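Uncharacterized protein (Chaetomium thermophilum, PDB 3LPZ) probably acts in the Get pathway of tail-anchored protein biogenesis, as a Get4 family alpha-solenoid that binds Get5 and other partners. Local coordinates at residues 166-169 with 170-174. Sequence-based numbering, arbitrary orientation.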
# COMPACT_ATOMS: atom_id res chain seq x y z
N SER A 166 -3.35 8.34 -3.23
CA SER A 166 -2.86 7.54 -2.10
C SER A 166 -1.82 8.23 -1.21
O SER A 166 -1.89 8.07 -0.00
CB SER A 166 -2.36 6.15 -2.54
OG SER A 166 -3.37 5.46 -3.23
N PRO A 167 -0.88 9.01 -1.78
CA PRO A 167 0.17 9.60 -0.90
C PRO A 167 -0.37 10.53 0.18
O PRO A 167 0.18 10.54 1.30
CB PRO A 167 1.09 10.35 -1.88
CG PRO A 167 0.92 9.61 -3.22
CD PRO A 167 -0.55 9.19 -3.22
N GLU A 168 -1.43 11.28 -0.12
CA GLU A 168 -2.00 12.16 0.88
C GLU A 168 -2.67 11.32 1.97
O GLU A 168 -2.54 11.64 3.15
CB GLU A 168 -2.98 13.18 0.30
CG GLU A 168 -3.83 13.86 1.37
CD GLU A 168 -4.54 15.10 0.87
OE1 GLU A 168 -4.49 15.39 -0.34
OE2 GLU A 168 -5.14 15.78 1.72
N VAL A 169 -3.37 10.25 1.59
CA VAL A 169 -4.00 9.38 2.60
C VAL A 169 -2.91 8.78 3.52
O VAL A 169 -3.04 8.75 4.75
CB VAL A 169 -4.86 8.26 1.94
CG1 VAL A 169 -5.34 7.26 2.99
CG2 VAL A 169 -6.06 8.87 1.18
N LEU A 170 -1.84 8.30 2.91
CA LEU A 170 -0.76 7.67 3.68
C LEU A 170 -0.07 8.66 4.62
O LEU A 170 0.19 8.35 5.76
CB LEU A 170 0.26 6.99 2.74
CG LEU A 170 1.44 6.26 3.40
CD1 LEU A 170 0.92 5.10 4.33
CD2 LEU A 170 2.41 5.73 2.35
N ALA A 171 0.26 9.85 4.11
CA ALA A 171 0.93 10.87 4.92
C ALA A 171 0.05 11.31 6.12
O ALA A 171 0.56 11.47 7.25
CB ALA A 171 1.31 12.07 4.04
N ARG A 172 -1.24 11.49 5.89
CA ARG A 172 -2.19 11.84 6.98
C ARG A 172 -2.38 10.72 7.99
O ARG A 172 -2.50 10.97 9.19
CB ARG A 172 -3.55 12.26 6.42
CG ARG A 172 -3.50 13.63 5.76
CD ARG A 172 -4.91 14.16 5.37
NE ARG A 172 -4.79 15.29 4.43
CZ ARG A 172 -4.40 16.52 4.76
NH1 ARG A 172 -4.06 16.81 6.01
NH2 ARG A 172 -4.33 17.47 3.83
N MET A 173 -2.34 9.48 7.51
CA MET A 173 -2.34 8.32 8.40
C MET A 173 -1.06 8.28 9.24
O MET A 173 -1.12 8.08 10.45
CB MET A 173 -2.52 7.02 7.60
CG MET A 173 -2.61 5.74 8.48
SD MET A 173 -1.82 4.30 7.71
CE MET A 173 -0.12 4.72 8.13
N GLU A 174 0.09 8.46 8.61
CA GLU A 174 1.35 8.53 9.36
C GLU A 174 1.33 9.68 10.36
O GLU A 174 1.87 9.53 11.46
CB GLU A 174 2.60 8.62 8.46
CG GLU A 174 2.85 7.45 7.44
CD GLU A 174 3.09 6.09 8.06
OE1 GLU A 174 3.31 5.97 9.29
OE2 GLU A 174 3.04 5.10 7.30
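The backbone N-H of Leu170 bonds to Ser166 O, N to O 2.9 Å, an i to i+4 bond in the opening turn of helix 166-179. Ser166 sits in this turn, where a short hydroxyl can fold back: its OG bonds to Thr163 N and His140 ND1. The Leu170 side chain, with CG anti to the backbone N (chi1 -179°), leads away from this turn to lie against Tyr197 and Glu156, a buried place suited to a branched aliphatic group. Ala171 N bonds to Pro167 O at 2.9 Å; proline, lacking an N-H, is tolerated in the first turn because no earlier helical carbonyl awaits it. The small CB of Ala171 lies 3.3 Å from the same Pro167 O and packs against Ile212, and Pro167 itself rests on Arg204 and Ala205, so both face helix 203-220. This is the layering of an alpha-solenoid, in which successive helices stack on their neighbours. Arg172, on the more exposed flank, forms an i to i+4 salt bridge with Glu168, opposite charges one helical turn apart, their side chains running side by side. With CG anti to its carbonyl carbon, the extended arginine brings Arg172 NE to 2.8 Å from Glu168 OE2, which accepts through its anti lone pair, while Arg172 NH2 meets Glu168 OE2, also at 2.8 Å, from above the carboxylate plane. OE2 lies in the guanidinium plane, at its edge, although the two planes are 52° apart. An alanine in place of Glu168 would remove the carboxylate and probably leave the Arg172 guanidinium without this mate and freer to turn. Met173 N bonds to Val169 O at 2.9 Å; the flexible thioether chain of Met173 bends away toward Phe152 and Val147, and the compact, branched Val169 fits against His140, Thr144, Val147 and Leu159, joining this turn to helices 136-148 and 152-159.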